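Local atomic coordinates of LRR receptor-like serine/threonine-protein kinase RGI3 (Arabidopsis thaliana, PDB entry 5HZ0), a protein that acts as a cell-surface receptor for RGF peptide hormones, which maintain the root stem cell niche, and pairs with SERK co-receptors once peptide is bound. Residues 531-543 and 557-569. The protein carries 5 engineered substitutions. Numbering follows the deposited sequence.
Sequences GEIPDELGQIPSL and EIPSRFSDLKNLG
The guanidinium of Arg561 meets 531-543 in two ways: Gln539 NE2 sits over one face, toward the rim, and Asp535 OD2 lies in plane at the edge. Asp535 OD2 accepts weak bonds from Arg561 NH2, at 3.4 Å, and from NE, completing a salt bridge in which the carboxylate and guanidinium planes stand 83° apart. CG of Arg561, anti to the backbone N (chi1 -165°), is set against the Gly538 carbonyl carbon, and bends at chi2 and chi3 then turn the guanidinium to Asp535. An alanine here would remove the guanidinium and is likely to leave the Asp535 carboxylate without its cationic mate across the contact. Both faces of the Phe562 ring are covered from its own segment, by Leu565 CD1 over the centre and Pro559 CD nearer the rim opposite, while Leu537 CB comes in at the edge, 3.9 Å from Phe562 CE1. The pairing illustrates the leucine-rich-repeat solenoid of this extracellular domain: equivalent short 3-10 turns, 536-538 and 560-564, lie one upon the next in the loops that lead into the parallel strands 546-548 and 570-572. Gly538 and Phe562 come within 4.5 Å, CA to CA. Farther along, Leu565 CD2 packs 3.9 Å from Leu543 CB, the two leucines side by side and pointing the same way.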
loop_
_atom_site.group_PDB
_atom_site.type_symbol
_atom_site.label_atom_id
_atom_site.label_comp_id
_atom_site.label_asym_id
_atom_site.label_seq_id
_atom_site.Cartn_x
_atom_site.Cartn_y
_atom_site.Cartn_z
ATOM N N GLY A 531 -27.357 -36.606 -12.750
ATOM C CA GLY A 531 -27.871 -37.225 -11.549
ATOM C C GLY A 531 -28.462 -36.208 -10.597
ATOM O O GLY A 531 -28.809 -35.087 -10.983
ATOM N N GLU A 532 -28.563 -36.597 -9.333
ATOM C CA GLU A 532 -29.232 -35.771 -8.354
ATOM C C GLU A 532 -28.266 -34.964 -7.543
ATOM O O GLU A 532 -27.222 -35.457 -7.137
ATOM C CB GLU A 532 -30.057 -36.628 -7.405
ATOM C CG GLU A 532 -31.312 -37.182 -8.018
ATOM C CD GLU A 532 -32.158 -37.918 -6.999
ATOM O OE1 GLU A 532 -31.658 -38.907 -6.408
ATOM O OE2 GLU A 532 -33.317 -37.494 -6.777
ATOM N N ILE A 533 -28.631 -33.710 -7.319
ATOM C CA ILE A 533 -27.924 -32.864 -6.387
ATOM C C ILE A 533 -27.994 -33.586 -5.052
ATOM O O ILE A 533 -29.082 -33.802 -4.523
ATOM C CB ILE A 533 -28.617 -31.498 -6.230
ATOM C CG1 ILE A 533 -28.945 -30.858 -7.587
ATOM C CG2 ILE A 533 -27.776 -30.577 -5.370
ATOM C CD1 ILE A 533 -29.692 -29.509 -7.464
ATOM N N PRO A 534 -26.832 -33.983 -4.510
ATOM C CA PRO A 534 -26.790 -34.748 -3.256
ATOM C C PRO A 534 -27.275 -33.934 -2.063
ATOM O O PRO A 534 -27.297 -32.705 -2.121
ATOM C CB PRO A 534 -25.305 -35.089 -3.097
ATOM C CG PRO A 534 -24.580 -34.069 -3.929
ATOM C CD PRO A 534 -25.494 -33.802 -5.098
ATOM N N ASP A 535 -27.672 -34.625 -0.998
ATOM C CA ASP A 535 -28.140 -33.976 0.220
ATOM C C ASP A 535 -26.967 -33.292 0.903
ATOM O O ASP A 535 -27.133 -32.309 1.626
ATOM C CB ASP A 535 -28.749 -35.019 1.157
ATOM C CG ASP A 535 -30.105 -34.602 1.707
ATOM O OD1 ASP A 535 -30.800 -33.782 1.063
ATOM O OD2 ASP A 535 -30.483 -35.109 2.789
ATOM N N GLU A 536 -25.776 -33.825 0.655
ATOM C CA GLU A 536 -24.553 -33.327 1.262
ATOM C C GLU A 536 -24.278 -31.847 0.993
ATOM O O GLU A 536 -23.764 -31.154 1.862
ATOM C CB GLU A 536 -23.355 -34.176 0.829
ATOM C CG GLU A 536 -23.274 -35.526 1.536
ATOM C CD GLU A 536 -24.260 -36.536 0.983
ATOM O OE1 GLU A 536 -24.802 -36.299 -0.116
ATOM O OE2 GLU A 536 -24.486 -37.571 1.643
ATOM N N LEU A 537 -24.617 -31.358 -0.196
ATOM C CA LEU A 537 -24.386 -29.945 -0.506
ATOM C C LEU A 537 -25.083 -29.000 0.479
ATOM O O LEU A 537 -24.622 -27.885 0.701
ATOM C CB LEU A 537 -24.795 -29.613 -1.946
ATOM C CG LEU A 537 -23.936 -30.233 -3.048
ATOM C CD1 LEU A 537 -24.540 -29.991 -4.416
ATOM C CD2 LEU A 537 -22.507 -29.685 -2.994
ATOM N N GLY A 538 -26.179 -29.455 1.081
ATOM C CA GLY A 538 -26.914 -28.645 2.040
ATOM C C GLY A 538 -26.304 -28.649 3.435
ATOM O O GLY A 538 -26.713 -27.889 4.315
ATOM N N GLN A 539 -25.306 -29.503 3.621
ATOM C CA GLN A 539 -24.672 -29.734 4.914
ATOM C C GLN A 539 -23.445 -28.854 5.163
ATOM O O GLN A 539 -22.711 -29.067 6.126
ATOM C CB GLN A 539 -24.329 -31.215 5.091
ATOM C CG GLN A 539 -25.517 -32.064 5.517
ATOM C CD GLN A 539 -25.240 -33.558 5.446
ATOM O OE1 GLN A 539 -24.384 -34.008 4.685
ATOM N NE2 GLN A 539 -25.970 -34.331 6.239
ATOM N N ILE A 540 -23.225 -27.874 4.289
ATOM C CA ILE A 540 -22.047 -27.012 4.362
ATOM C C ILE A 540 -22.506 -25.611 4.734
ATOM O O ILE A 540 -22.698 -24.758 3.863
ATOM C CB ILE A 540 -21.339 -26.887 3.000
ATOM C CG1 ILE A 540 -21.099 -28.248 2.355
ATOM C CG2 ILE A 540 -20.035 -26.121 3.124
ATOM C CD1 ILE A 540 -20.425 -28.125 1.003
ATOM N N PRO A 541 -22.690 -25.376 6.040
ATOM C CA PRO A 541 -23.227 -24.128 6.599
ATOM C C PRO A 541 -22.453 -22.918 6.096
ATOM O O PRO A 541 -23.022 -21.838 5.920
ATOM C CB PRO A 541 -22.989 -24.287 8.109
ATOM C CG PRO A 541 -22.794 -25.751 8.329
ATOM C CD PRO A 541 -22.151 -26.262 7.089
ATOM N N SER A 542 -21.158 -23.111 5.871
ATOM C CA SER A 542 -20.285 -22.050 5.388
ATOM C C SER A 542 -20.674 -21.508 4.007
ATOM O O SER A 542 -20.286 -20.386 3.666
ATOM C CB SER A 542 -18.829 -22.521 5.383
ATOM O OG SER A 542 -18.716 -23.791 4.763
ATOM N N LEU A 543 -21.426 -22.286 3.217
ATOM C CA LEU A 543 -21.780 -21.826 1.872
ATOM C C LEU A 543 -22.572 -20.546 2.011
ATOM O O LEU A 543 -23.671 -20.539 2.527
ATOM C CB LEU A 543 -22.619 -22.876 1.138
ATOM C CG LEU A 543 -21.852 -23.897 0.294
ATOM C CD1 LEU A 543 -22.792 -24.875 -0.368
ATOM C CD2 LEU A 543 -21.024 -23.168 -0.738
ATOM N N GLU A 557 -35.208 -33.455 -7.476
ATOM C CA GLU A 557 -35.721 -32.275 -6.796
ATOM C C GLU A 557 -34.641 -31.596 -5.971
ATOM O O GLU A 557 -33.636 -32.213 -5.614
ATOM C CB GLU A 557 -36.916 -32.644 -5.897
ATOM C CG GLU A 557 -38.126 -33.168 -6.665
ATOM C CD GLU A 557 -39.307 -33.497 -5.767
ATOM O OE1 GLU A 557 -39.118 -33.594 -4.534
ATOM O OE2 GLU A 557 -40.428 -33.658 -6.298
ATOM N N ILE A 558 -34.837 -30.318 -5.696
ATOM C CA ILE A 558 -33.969 -29.614 -4.770
ATOM C C ILE A 558 -34.012 -30.327 -3.425
ATOM O O ILE A 558 -35.060 -30.432 -2.812
ATOM C CB ILE A 558 -34.394 -28.139 -4.609
ATOM C CG1 ILE A 558 -34.106 -27.365 -5.898
ATOM C CG2 ILE A 558 -33.657 -27.494 -3.466
ATOM C CD1 ILE A 558 -34.562 -25.940 -5.858
ATOM N N PRO A 559 -32.864 -30.846 -2.977
ATOM C CA PRO A 559 -32.795 -31.595 -1.715
ATOM C C PRO A 559 -33.306 -30.798 -0.510
ATOM O O PRO A 559 -33.019 -29.603 -0.391
ATOM C CB PRO A 559 -31.301 -31.902 -1.568
ATOM C CG PRO A 559 -30.611 -30.974 -2.526
ATOM C CD PRO A 559 -31.556 -30.768 -3.649
ATOM N N SER A 560 -34.058 -31.465 0.367
ATOM C CA SER A 560 -34.643 -30.829 1.541
ATOM C C SER A 560 -33.577 -30.204 2.433
ATOM O O SER A 560 -33.797 -29.158 3.057
ATOM C CB SER A 560 -35.505 -31.826 2.332
ATOM O OG SER A 560 -34.726 -32.864 2.914
ATOM N N ARG A 561 -32.404 -30.821 2.456
ATOM C CA ARG A 561 -31.293 -30.282 3.237
ATOM C C ARG A 561 -30.939 -28.850 2.830
ATOM O O ARG A 561 -30.327 -28.124 3.606
ATOM C CB ARG A 561 -30.063 -31.182 3.126
ATOM C CG ARG A 561 -28.995 -30.899 4.175
ATOM C CD ARG A 561 -29.355 -31.528 5.509
ATOM N NE ARG A 561 -29.547 -32.969 5.368
ATOM C CZ ARG A 561 -29.211 -33.867 6.290
ATOM N NH1 ARG A 561 -28.660 -33.481 7.432
ATOM N NH2 ARG A 561 -29.423 -35.156 6.067
ATOM N N PHE A 562 -31.340 -28.442 1.625
ATOM C CA PHE A 562 -31.076 -27.088 1.137
ATOM C C PHE A 562 -31.694 -26.010 2.017
ATOM O O PHE A 562 -31.310 -24.840 1.933
ATOM C CB PHE A 562 -31.551 -26.916 -0.307
ATOM C CG PHE A 562 -30.456 -27.058 -1.336
ATOM C CD1 PHE A 562 -29.434 -27.987 -1.167
ATOM C CD2 PHE A 562 -30.464 -26.280 -2.486
ATOM C CE1 PHE A 562 -28.435 -28.129 -2.122
ATOM C CE2 PHE A 562 -29.477 -26.411 -3.444
ATOM C CZ PHE A 562 -28.458 -27.336 -3.265
ATOM N N SER A 563 -32.652 -26.392 2.860
ATOM C CA SER A 563 -33.238 -25.423 3.783
ATOM C C SER A 563 -32.217 -24.982 4.833
ATOM O O SER A 563 -32.380 -23.952 5.483
ATOM C CB SER A 563 -34.488 -25.994 4.455
ATOM O OG SER A 563 -34.202 -27.220 5.101
ATOM N N ASP A 564 -31.156 -25.769 4.973
ATOM C CA ASP A 564 -30.114 -25.514 5.951
ATOM C C ASP A 564 -29.059 -24.516 5.487
ATOM O O ASP A 564 -28.196 -24.122 6.280
ATOM C CB ASP A 564 -29.427 -26.819 6.356
ATOM C CG ASP A 564 -30.195 -27.574 7.415
ATOM O OD1 ASP A 564 -30.902 -26.920 8.213
ATOM O OD2 ASP A 564 -30.080 -28.819 7.454
ATOM N N LEU A 565 -29.104 -24.073 4.232
ATOM C CA LEU A 565 -28.078 -23.115 3.866
ATOM C C LEU A 565 -28.698 -21.789 4.207
ATOM O O LEU A 565 -29.308 -21.138 3.364
ATOM C CB LEU A 565 -27.799 -23.187 2.361
ATOM C CG LEU A 565 -27.300 -24.551 1.866
ATOM C CD1 LEU A 565 -27.476 -24.710 0.358
ATOM C CD2 LEU A 565 -25.859 -24.755 2.274
ATOM N N LYS A 566 -28.401 -21.332 5.416
ATOM C CA LYS A 566 -29.119 -20.214 5.997
ATOM C C LYS A 566 -28.361 -18.959 5.673
ATOM O O LYS A 566 -28.874 -17.856 5.841
ATOM C CB LYS A 566 -29.216 -20.370 7.515
ATOM C CG LYS A 566 -30.617 -20.267 8.068
ATOM C CD LYS A 566 -31.464 -21.427 7.558
ATOM C CE LYS A 566 -32.973 -21.080 7.522
ATOM N NZ LYS A 566 -33.807 -22.010 6.667
ATOM N N ASN A 567 -27.123 -19.137 5.225
ATOM C CA ASN A 567 -26.277 -18.009 4.852
ATOM C C ASN A 567 -26.149 -17.700 3.358
ATOM O O ASN A 567 -25.544 -16.688 2.984
ATOM C CB ASN A 567 -24.894 -18.176 5.476
ATOM C CG ASN A 567 -24.877 -17.813 6.942
ATOM O OD1 ASN A 567 -25.247 -16.704 7.325
ATOM N ND2 ASN A 567 -24.469 -18.755 7.773
ATOM N N LEU A 568 -26.740 -18.541 2.509
ATOM C CA LEU A 568 -26.511 -18.443 1.073
ATOM C C LEU A 568 -27.141 -17.174 0.530
ATOM O O LEU A 568 -28.333 -16.959 0.681
ATOM C CB LEU A 568 -27.087 -19.668 0.361
ATOM C CG LEU A 568 -26.780 -19.808 -1.127
ATOM C CD1 LEU A 568 -25.283 -19.636 -1.386
ATOM C CD2 LEU A 568 -27.242 -21.161 -1.615
ATOM N N GLY A 569 -26.327 -16.318 -0.076
ATOM C CA GLY A 569 -26.828 -15.084 -0.663
ATOM C C GLY A 569 -27.241 -15.203 -2.119
ATOM O O GLY A 569 -28.138 -14.499 -2.573
#